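Local coordinates for putative cell invasion protein with MAC/Perforin domain (Bacteroides thetaiotaomicron VPI-5482, PDB 3KK7) that is of unproven function but belongs to the membrane-attack complex/perforin family, whose best-known members form pores in membranes, at residues 200-211 / 359-370; 66-74 / 332-340. All blocks are in the same frame, centred on the assembly; numbering follows the deposited sequence. Where two conformers were deposited one is given.

Interaction 1: 200-211 / 359-370; sequences SMVELMQSYGEF and YNDTHMDFQYQE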
loop_
_atom_site.group_PDB
_atom_site.type_symbol
_atom_site.label_atom_id
_atom_site.label_comp_id
_atom_site.label_asym_id
_atom_site.label_seq_id
_atom_site.Cartn_x
_atom_site.Cartn_y
_atom_site.Cartn_z
ATOM N N SER A 200 -6.304 10.347 -5.104
ATOM C CA SER A 200 -5.892 9.234 -5.928
ATOM C C SER A 200 -5.210 8.237 -5.032
ATOM O O SER A 200 -4.739 8.581 -3.957
ATOM C CB SER A 200 -4.922 9.690 -7.021
ATOM O OG SER A 200 -3.702 10.162 -6.468
HETATM N N MSE A 201 -5.150 6.996 -5.466
HETATM C CA MSE A 201 -4.433 5.994 -4.717
HETATM C C MSE A 201 -2.975 6.441 -4.448
HETATM O O MSE A 201 -2.411 6.186 -3.354
HETATM C CB MSE A 201 -4.492 4.660 -5.472
HETATM C CG MSE A 201 -3.764 3.491 -4.785
HETATM SE SE MSE A 201 -4.462 3.102 -3.004
HETATM C CE MSE A 201 -6.331 2.803 -3.536
ATOM N N VAL A 202 -2.362 7.079 -5.454
ATOM C CA VAL A 202 -1.025 7.609 -5.313
ATOM C C VAL A 202 -0.946 8.536 -4.092
ATOM O O VAL A 202 -0.059 8.383 -3.250
ATOM C CB VAL A 202 -0.540 8.353 -6.598
ATOM C CG1 VAL A 202 0.624 9.332 -6.282
ATOM C CG2 VAL A 202 -0.139 7.337 -7.700
ATOM N N GLU A 203 -1.891 9.478 -4.015
ATOM C CA GLU A 203 -1.958 10.460 -2.921
ATOM C C GLU A 203 -2.230 9.801 -1.559
ATOM O O GLU A 203 -1.612 10.151 -0.545
ATOM C CB GLU A 203 -3.015 11.531 -3.243
ATOM C CG GLU A 203 -2.480 12.701 -4.133
ATOM C CD GLU A 203 -3.564 13.476 -4.914
ATOM O OE1 GLU A 203 -4.779 13.203 -4.749
ATOM O OE2 GLU A 203 -3.184 14.365 -5.718
ATOM N N LEU A 204 -3.138 8.826 -1.555
ATOM C CA LEU A 204 -3.476 8.085 -0.364
ATOM C C LEU A 204 -2.225 7.378 0.147
ATOM O O LEU A 204 -1.948 7.405 1.346
ATOM C CB LEU A 204 -4.626 7.100 -0.661
ATOM C CG LEU A 204 -5.285 6.255 0.463
ATOM C CD1 LEU A 204 -6.595 5.608 -0.029
ATOM C CD2 LEU A 204 -4.325 5.194 1.035
HETATM N N MSE A 205 -1.431 6.784 -0.735
HETATM C CA MSE A 205 -0.224 6.082 -0.246
HETATM C C MSE A 205 0.836 7.050 0.244
HETATM O O MSE A 205 1.596 6.729 1.149
HETATM C CB MSE A 205 0.355 5.104 -1.267
HETATM C CG MSE A 205 -0.578 3.959 -1.533
HETATM SE SE MSE A 205 -0.196 2.909 -3.132
HETATM C CE MSE A 205 1.392 1.922 -2.484
ATOM N N GLN A 206 0.881 8.235 -0.332
ATOM C CA GLN A 206 1.850 9.240 0.121
ATOM C C GLN A 206 1.565 9.667 1.552
ATOM O O GLN A 206 2.462 9.849 2.355
ATOM C CB GLN A 206 1.775 10.484 -0.727
ATOM C CG GLN A 206 2.228 10.315 -2.114
ATOM C CD GLN A 206 1.897 11.536 -2.996
ATOM O OE1 GLN A 206 2.343 11.584 -4.153
ATOM N NE2 GLN A 206 1.116 12.514 -2.470
ATOM N N SER A 207 0.295 9.827 1.858
ATOM C CA SER A 207 -0.110 10.274 3.153
ATOM C C SER A 207 -0.113 9.139 4.210
ATOM O O SER A 207 0.438 9.323 5.305
ATOM C CB SER A 207 -1.480 10.922 3.029
ATOM O OG SER A 207 -1.961 11.124 4.323
ATOM N N TYR A 208 -0.728 7.989 3.884
ATOM C CA TYR A 208 -0.848 6.870 4.821
ATOM C C TYR A 208 0.370 5.932 4.882
ATOM O O TYR A 208 0.668 5.387 5.943
ATOM C CB TYR A 208 -2.084 6.021 4.490
ATOM C CG TYR A 208 -3.353 6.632 4.994
ATOM C CD1 TYR A 208 -3.979 7.634 4.284
ATOM C CD2 TYR A 208 -3.896 6.259 6.218
ATOM C CE1 TYR A 208 -5.144 8.231 4.753
ATOM C CE2 TYR A 208 -5.063 6.853 6.694
ATOM C CZ TYR A 208 -5.666 7.835 5.953
ATOM O OH TYR A 208 -6.794 8.432 6.385
ATOM N N GLY A 209 1.081 5.762 3.764
ATOM C CA GLY A 209 2.011 4.647 3.620
ATOM C C GLY A 209 1.355 3.498 2.853
ATOM O O GLY A 209 0.269 3.657 2.283
ATOM N N GLU A 210 1.992 2.329 2.871
ATOM C CA GLU A 210 1.606 1.237 1.999
ATOM C C GLU A 210 0.940 0.058 2.684
ATOM O O GLU A 210 0.321 -0.765 2.019
ATOM C CB GLU A 210 2.833 0.744 1.221
ATOM C CG GLU A 210 3.684 1.877 0.538
ATOM C CD GLU A 210 4.845 2.313 1.410
ATOM O OE1 GLU A 210 4.654 2.314 2.631
ATOM O OE2 GLU A 210 5.952 2.613 0.916
ATOM N N PHE A 211 1.032 -0.026 4.005
ATOM C CA PHE A 211 0.588 -1.222 4.705
ATOM C C PHE A 211 -0.198 -0.935 5.967
ATOM O O PHE A 211 -0.157 0.180 6.510
ATOM C CB PHE A 211 1.789 -2.081 5.045
ATOM C CG PHE A 211 2.508 -2.600 3.835
ATOM C CD1 PHE A 211 2.020 -3.693 3.152
ATOM C CD2 PHE A 211 3.678 -1.998 3.392
ATOM C CE1 PHE A 211 2.667 -4.166 2.028
ATOM C CE2 PHE A 211 4.334 -2.474 2.273
ATOM C CZ PHE A 211 3.827 -3.553 1.592
ATOM N N TYR A 359 -3.966 -0.118 -6.081
ATOM C CA TYR A 359 -3.049 -0.193 -4.975
ATOM C C TYR A 359 -1.915 -1.147 -5.335
ATOM O O TYR A 359 -0.730 -0.794 -5.264
ATOM C CB TYR A 359 -3.732 -0.683 -3.668
ATOM C CG TYR A 359 -2.706 -1.155 -2.637
ATOM C CD1 TYR A 359 -2.017 -0.249 -1.844
ATOM C CD2 TYR A 359 -2.374 -2.492 -2.514
ATOM C CE1 TYR A 359 -1.036 -0.671 -0.935
ATOM C CE2 TYR A 359 -1.420 -2.914 -1.612
ATOM C CZ TYR A 359 -0.741 -1.997 -0.831
ATOM O OH TYR A 359 0.234 -2.434 0.078
ATOM N N ASN A 360 -2.281 -2.355 -5.728
ATOM C CA ASN A 360 -1.281 -3.356 -6.105
ATOM C C ASN A 360 -0.402 -2.935 -7.275
ATOM O O ASN A 360 0.839 -3.059 -7.233
ATOM C CB ASN A 360 -1.944 -4.714 -6.380
ATOM C CG ASN A 360 -2.284 -5.438 -5.100
ATOM O OD1 ASN A 360 -1.375 -5.804 -4.367
ATOM N ND2 ASN A 360 -3.569 -5.611 -4.797
ATOM N N ASP A 361 -1.035 -2.410 -8.295
ATOM C CA ASP A 361 -0.298 -2.020 -9.474
ATOM C C ASP A 361 0.623 -0.818 -9.157
ATOM O O ASP A 361 1.718 -0.672 -9.733
ATOM C CB ASP A 361 -1.278 -1.664 -10.614
ATOM C CG ASP A 361 -1.823 -2.875 -11.367
ATOM O OD1 ASP A 361 -1.273 -4.001 -11.274
ATOM O OD2 ASP A 361 -2.806 -2.660 -12.115
ATOM N N THR A 362 0.192 0.045 -8.241
ATOM C CA THR A 362 0.960 1.249 -7.965
ATOM C C THR A 362 2.140 0.838 -7.108
ATOM O O THR A 362 3.269 1.264 -7.345
ATOM C CB THR A 362 0.104 2.306 -7.290
ATOM O OG1 THR A 362 -1.012 2.636 -8.133
ATOM C CG2 THR A 362 0.908 3.549 -6.985
ATOM N N HIS A 363 1.889 -0.033 -6.137
ATOM C CA HIS A 363 2.947 -0.535 -5.294
ATOM C C HIS A 363 4.017 -1.202 -6.127
ATOM O O HIS A 363 5.211 -1.073 -5.837
ATOM C CB HIS A 363 2.392 -1.554 -4.317
ATOM C CG HIS A 363 3.444 -2.250 -3.525
ATOM N ND1 HIS A 363 4.294 -1.580 -2.665
ATOM C CD2 HIS A 363 3.798 -3.562 -3.469
ATOM C CE1 HIS A 363 5.121 -2.453 -2.107
ATOM N NE2 HIS A 363 4.832 -3.666 -2.569
HETATM N N MSE A 364 3.581 -1.942 -7.150
HETATM C CA MSE A 364 4.511 -2.716 -7.986
HETATM C C MSE A 364 5.201 -1.895 -9.081
HETATM O O MSE A 364 5.984 -2.451 -9.841
HETATM C CB MSE A 364 3.768 -3.903 -8.644
HETATM C CG MSE A 364 3.516 -5.108 -7.715
HETATM SE SE MSE A 364 5.195 -5.843 -7.046
HETATM C CE MSE A 364 6.079 -6.313 -8.763
ATOM N N ASP A 365 4.920 -0.587 -9.150
ATOM C CA ASP A 365 5.416 0.316 -10.219
ATOM C C ASP A 365 4.820 -0.007 -11.608
ATOM O O ASP A 365 5.410 0.339 -12.625
ATOM C CB ASP A 365 6.962 0.386 -10.291
ATOM C CG ASP A 365 7.607 0.797 -8.970
ATOM O OD1 ASP A 365 7.127 1.737 -8.308
ATOM O OD2 ASP A 365 8.606 0.172 -8.579
ATOM N N PHE A 366 3.647 -0.642 -11.658
ATOM C CA PHE A 366 2.963 -0.871 -12.944
ATOM C C PHE A 366 2.059 0.313 -13.384
ATOM O O PHE A 366 1.839 0.518 -14.570
ATOM C CB PHE A 366 2.139 -2.166 -12.944
ATOM C CG PHE A 366 2.942 -3.433 -12.704
ATOM C CD1 PHE A 366 2.354 -4.511 -12.009
ATOM C CD2 PHE A 366 4.272 -3.560 -13.155
ATOM C CE1 PHE A 366 3.087 -5.695 -11.763
ATOM C CE2 PHE A 366 5.009 -4.743 -12.932
ATOM C CZ PHE A 366 4.425 -5.811 -12.225
ATOM N N GLN A 367 1.546 1.086 -12.443
ATOM C CA GLN A 367 0.661 2.184 -12.766
ATOM C C GLN A 367 0.932 3.323 -11.826
ATOM O O GLN A 367 1.300 3.109 -10.692
ATOM C CB GLN A 367 -0.794 1.766 -12.561
ATOM C CG GLN A 367 -1.277 0.635 -13.441
ATOM C CD GLN A 367 -1.482 1.060 -14.873
ATOM O OE1 GLN A 367 -1.976 2.161 -15.143
ATOM N NE2 GLN A 367 -1.117 0.184 -15.808
ATOM N N TYR A 368 0.723 4.544 -12.282
ATOM C CA TYR A 368 0.886 5.701 -11.425
ATOM C C TYR A 368 0.099 6.859 -12.030
ATOM O O TYR A 368 0.507 7.424 -13.037
ATOM C CB TYR A 368 2.375 6.032 -11.296
ATOM C CG TYR A 368 2.700 7.131 -10.340
ATOM C CD1 TYR A 368 3.262 6.871 -9.098
ATOM C CD2 TYR A 368 2.504 8.451 -10.693
ATOM C CE1 TYR A 368 3.590 7.934 -8.192
ATOM C CE2 TYR A 368 2.820 9.486 -9.823
ATOM C CZ TYR A 368 3.351 9.233 -8.575
ATOM O OH TYR A 368 3.624 10.303 -7.750
ATOM N N GLN A 369 -1.047 7.173 -11.448
ATOM C CA GLN A 369 -1.803 8.352 -11.796
ATOM C C GLN A 369 -1.648 9.325 -10.622
ATOM O O GLN A 369 -2.121 9.020 -9.510
ATOM C CB GLN A 369 -3.268 8.002 -12.031
ATOM C CG GLN A 369 -4.091 9.245 -12.334
ATOM C CD GLN A 369 -5.381 8.981 -13.056
ATOM O OE1 GLN A 369 -5.383 8.474 -14.179
ATOM N NE2 GLN A 369 -6.489 9.370 -12.447
ATOM N N GLU A 370 -0.977 10.468 -10.857
ATOM C CA GLU A 370 -0.686 11.422 -9.779
ATOM C C GLU A 370 -2.002 11.844 -9.086
ATOM O O GLU A 370 -2.085 11.827 -7.849
ATOM C CB GLU A 370 0.119 12.651 -10.286
ATOM C CG GLU A 370 1.413 12.372 -11.144
ATOM C CD GLU A 370 2.775 12.710 -10.454
ATOM O OE1 GLU A 370 3.001 12.385 -9.270
ATOM O OE2 GLU A 370 3.649 13.289 -11.122
HETATM O O HOH W 1 -3.373 6.875 -8.349
#
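Ser200 OG is gripped by two groups: it donates to Glu370 O at 2.7 Å, meeting that carbonyl from above its plane, and accepts from the backbone N of Glu203. Glu203 OE1 accepts in return from Ser200 N, which completes a capping box. A serine suits this N-cap because one small hydroxyl can close the first turn of helix 201-208 and still reach the other segment. Beside it a water accepts from Val202 N and donates to Gln369 O at 2.7 Å. Val202 turns both methyls to Tyr368: CG2 sits over the centre of the ring, 3.7 Å from its centroid, in a CH-pi contact, and CG1 rests by CZ and OH.

Within the MACPF domain, helix 201-208 crosses residues 359-363, the last turn of helix 353-363, at -70°. The two short axes are 10.4 Å apart at their closest, a spacing that long, flexible methionines, here selenomethionines, bridge. Met201, bent twice along its chain, lays SE 3.9 Å from Tyr359 CB. Met205 SE comes obliquely to the Tyr359 ring, a Met-aromatic contact, while its CE reaches the backbone of His363. Thr362 rests CG2 against both Met205 SE and Val202 CG2; its OG1 bonds back to Arg358 O in its own helix.

With CG anti to the backbone N (chi1 163°), the Tyr359 ring reaches just beyond the C-terminal end of helix 201-208, where OH donates to Glu210 O at 2.6 Å. That carbonyl belongs to a classic beta bulge, in which Glu210 and Phe211 both face Tyr60. The same hydroxyl lies over one face of the Phe211 ring, whose edge is turned to the face of the His363 ring in an offset edge-to-face pair, centroids 5.7 Å apart and planes at 81°.

Interaction 2: 66-74 / 332-340; sequences TSIIGDFAN and THTMIDLQD
Thr334 meets Phe72 with both branches: CG2 lies 3.5 Å from Phe72 CD2, and OG1 packs beside CB and CG. Phe72 CG stands between its backbone N and carbonyl carbon (chi1 75°), which brings the ring across Thr334. An alanine here would lack the ring that packs on the Thr334 methyl, and is likely to open a gap beside the strand and leave Phe55 with less to pack against. Met335 O lies at the edge of the Phe72 ring, near its plane, and takes a weak hydrogen bond from Phe72 N at 3.4 Å. The Met335 chain, extended until its last bend, carries CE to 3.3 Å from Gly70 O.

Strand 334-338 pairs with strand 211-218 in the antiparallel sheet of the MACPF domain, and a type II beta turn, Ile68 to Asp71, docks on it. Ile336 O shares Arg221 NH1 with Ile69 O, joining strand and turn. At Asp337 the backbones nearly touch: a CB on Gly70 would clash with Asp337 CA and, at the positive phi there, press on Ile69 O. Asp337 OD1 accepts from Leu338 N, while OD2 forms a salt bridge with Lys104. Leu338 sets CG 3.5 Å from Gly70 CA and CD1 against Ile69 CG2.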
loop_
_atom_site.group_PDB
_atom_site.type_symbol
_atom_site.label_atom_id
_atom_site.label_comp_id
_atom_site.label_asym_id
_atom_site.label_seq_id
_atom_site.Cartn_x
_atom_site.Cartn_y
_atom_site.Cartn_z
ATOM N N THR A 66 11.331 6.004 8.503
ATOM C CA THR A 66 12.693 5.987 9.011
ATOM C C THR A 66 13.549 4.824 8.445
ATOM O O THR A 66 14.774 4.869 8.523
ATOM C CB THR A 66 12.674 5.845 10.511
ATOM O OG1 THR A 66 12.211 4.515 10.860
ATOM C CG2 THR A 66 11.797 6.951 11.135
ATOM N N SER A 67 12.883 3.791 7.915
ATOM C CA SER A 67 13.504 2.583 7.343
ATOM C C SER A 67 13.930 1.583 8.418
ATOM O O SER A 67 14.520 0.561 8.108
ATOM C CB SER A 67 14.682 2.896 6.407
ATOM O OG SER A 67 15.888 2.971 7.128
ATOM N N ILE A 68 13.618 1.877 9.684
ATOM C CA ILE A 68 13.803 0.921 10.756
ATOM C C ILE A 68 12.496 0.145 10.837
ATOM O O ILE A 68 11.433 0.703 11.095
ATOM C CB ILE A 68 14.122 1.570 12.079
ATOM C CG1 ILE A 68 15.327 2.511 11.947
ATOM C CG2 ILE A 68 14.434 0.492 13.103
ATOM C CD1 ILE A 68 16.652 1.833 11.620
ATOM N N ILE A 69 12.608 -1.155 10.589
ATOM C CA ILE A 69 11.468 -2.060 10.530
ATOM C C ILE A 69 10.775 -2.140 11.889
ATOM O O ILE A 69 11.397 -2.499 12.890
ATOM C CB ILE A 69 11.915 -3.476 10.137
ATOM C CG1 ILE A 69 12.615 -3.468 8.773
ATOM C CG2 ILE A 69 10.708 -4.430 10.121
ATOM C CD1 ILE A 69 13.533 -4.660 8.577
ATOM N N GLY A 70 9.493 -1.805 11.905
ATOM C CA GLY A 70 8.696 -1.888 13.122
ATOM C C GLY A 70 8.767 -0.682 14.044
ATOM O O GLY A 70 8.146 -0.680 15.104
ATOM N N ASP A 71 9.515 0.338 13.626
ATOM C CA ASP A 71 9.661 1.601 14.342
ATOM C C ASP A 71 8.290 2.301 14.433
ATOM O O ASP A 71 7.665 2.566 13.412
ATOM C CB ASP A 71 10.686 2.455 13.560
ATOM C CG ASP A 71 10.937 3.851 14.151
ATOM O OD1 ASP A 71 10.212 4.317 15.063
ATOM O OD2 ASP A 71 11.893 4.490 13.651
ATOM N N PHE A 72 7.869 2.630 15.655
ATOM C CA PHE A 72 6.594 3.281 15.902
ATOM C C PHE A 72 6.419 4.580 15.127
ATOM O O PHE A 72 5.304 4.922 14.767
ATOM C CB PHE A 72 6.376 3.534 17.402
ATOM C CG PHE A 72 7.181 4.663 17.957
ATOM C CD1 PHE A 72 6.678 5.960 17.941
ATOM C CD2 PHE A 72 8.434 4.441 18.495
ATOM C CE1 PHE A 72 7.408 7.021 18.463
ATOM C CE2 PHE A 72 9.189 5.508 19.012
ATOM C CZ PHE A 72 8.671 6.800 18.994
ATOM N N ALA A 73 7.507 5.304 14.876
ATOM C CA ALA A 73 7.457 6.534 14.082
ATOM C C ALA A 73 6.851 6.307 12.670
ATOM O O ALA A 73 6.304 7.215 12.092
ATOM C CB ALA A 73 8.862 7.149 13.966
ATOM N N ASN A 74 6.983 5.113 12.108
ATOM C CA ASN A 74 6.445 4.834 10.787
ATOM C C ASN A 74 4.947 4.518 10.805
ATOM O O ASN A 74 4.340 4.339 9.743
ATOM C CB ASN A 74 7.196 3.667 10.140
ATOM C CG ASN A 74 8.681 3.943 9.964
ATOM O OD1 ASN A 74 9.107 5.089 9.820
ATOM N ND2 ASN A 74 9.480 2.880 9.983
ATOM N N THR A 332 6.288 3.176 29.536
ATOM C CA THR A 332 7.190 3.799 28.580
ATOM C C THR A 332 7.366 2.976 27.297
ATOM O O THR A 332 8.123 3.363 26.406
ATOM C CB THR A 332 8.557 4.038 29.208
ATOM O OG1 THR A 332 9.227 2.789 29.398
ATOM C CG2 THR A 332 8.405 4.752 30.551
ATOM N N HIS A 333 6.649 1.867 27.185
ATOM C CA HIS A 333 6.829 0.974 26.055
ATOM C C HIS A 333 6.130 1.500 24.796
ATOM O O HIS A 333 5.227 2.332 24.876
ATOM C CB HIS A 333 6.358 -0.419 26.440
ATOM C CG HIS A 333 7.224 -1.058 27.473
ATOM N ND1 HIS A 333 7.121 -2.387 27.813
ATOM C CD2 HIS A 333 8.246 -0.555 28.213
ATOM C CE1 HIS A 333 8.024 -2.668 28.741
ATOM N NE2 HIS A 333 8.719 -1.574 29.003
ATOM N N THR A 334 6.576 1.053 23.633
ATOM C CA THR A 334 5.954 1.477 22.388
ATOM C C THR A 334 6.110 0.346 21.384
ATOM O O THR A 334 6.605 -0.713 21.740
ATOM C CB THR A 334 6.555 2.801 21.874
ATOM O OG1 THR A 334 5.747 3.296 20.798
ATOM C CG2 THR A 334 7.997 2.612 21.392
HETATM N N MSE A 335 5.663 0.551 20.154
HETATM C CA MSE A 335 5.875 -0.447 19.106
HETATM C C MSE A 335 7.364 -0.477 18.726
HETATM O O MSE A 335 7.915 0.551 18.375
HETATM C CB MSE A 335 5.042 -0.116 17.875
HETATM C CG MSE A 335 5.280 -1.054 16.686
HETATM SE SE MSE A 335 4.027 -0.635 15.276
HETATM C CE MSE A 335 5.206 0.083 13.910
ATOM N N ILE A 336 7.992 -1.657 18.773
ATOM C CA ILE A 336 9.422 -1.778 18.528
ATOM C C ILE A 336 9.882 -2.710 17.386
ATOM O O ILE A 336 11.052 -2.654 16.991
ATOM C CB ILE A 336 10.142 -2.178 19.805
ATOM C CG1 ILE A 336 9.659 -3.536 20.299
ATOM C CG2 ILE A 336 9.945 -1.115 20.847
ATOM C CD1 ILE A 336 10.572 -4.169 21.343
ATOM N N ASP A 337 9.001 -3.559 16.859
ATOM C CA ASP A 337 9.372 -4.482 15.762
ATOM C C ASP A 337 8.103 -5.125 15.257
ATOM O O ASP A 337 7.048 -4.979 15.874
ATOM C CB ASP A 337 10.352 -5.575 16.231
ATOM C CG ASP A 337 11.397 -5.962 15.160
ATOM O OD1 ASP A 337 11.042 -5.914 13.955
ATOM O OD2 ASP A 337 12.560 -6.333 15.526
ATOM N N LEU A 338 8.207 -5.843 14.149
ATOM C CA LEU A 338 7.050 -6.440 13.498
ATOM C C LEU A 338 7.102 -7.973 13.589
ATOM O O LEU A 338 8.166 -8.567 13.576
ATOM C CB LEU A 338 6.994 -6.016 12.030
ATOM C CG LEU A 338 6.818 -4.520 11.755
ATOM C CD1 LEU A 338 7.072 -4.201 10.288
ATOM C CD2 LEU A 338 5.423 -4.026 12.160
ATOM N N GLN A 339 5.927 -8.585 13.704
ATOM C CA GLN A 339 5.776 -10.020 13.631
ATOM C C GLN A 339 5.856 -10.429 12.188
ATOM O O GLN A 339 5.531 -9.645 11.301
ATOM C CB GLN A 339 4.397 -10.439 14.144
ATOM C CG GLN A 339 4.196 -10.231 15.604
ATOM C CD GLN A 339 2.826 -10.702 16.066
ATOM O OE1 GLN A 339 2.307 -11.732 15.589
ATOM N NE2 GLN A 339 2.246 -9.975 17.038
ATOM N N ASP A 340 6.261 -11.665 11.947
ATOM C CA ASP A 340 6.237 -12.176 10.591
ATOM C C ASP A 340 4.796 -12.053 10.102
ATOM O O ASP A 340 3.849 -12.399 10.809
ATOM C CB ASP A 340 6.698 -13.630 10.517
ATOM C CG ASP A 340 8.183 -13.811 10.847
ATOM O OD1 ASP A 340 8.915 -12.831 11.077
ATOM O OD2 ASP A 340 8.615 -14.976 10.887
#

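How the interactions relate
The two contacts lie in one MACPF domain, their centres 22 Å apart and their nearest atoms about 5 Å apart without touching. Along the chain the segments alternate: 66-74, 200-211, 332-340, 359-370. Strand 211-218 connects them, since Phe211 of interaction 1 begins it and strand 334-338 of interaction 2 pairs with it in the antiparallel sheet. Tyr60 is a second link: its backbone bonds to Glu210 and Phe211, and its OH accepts from Gly70 N. Interaction 1 thus sets a helix pair against one end of the strand, while interaction 2 fixes a loop on its neighbour, bringing distant parts of the sequence together around the sheet.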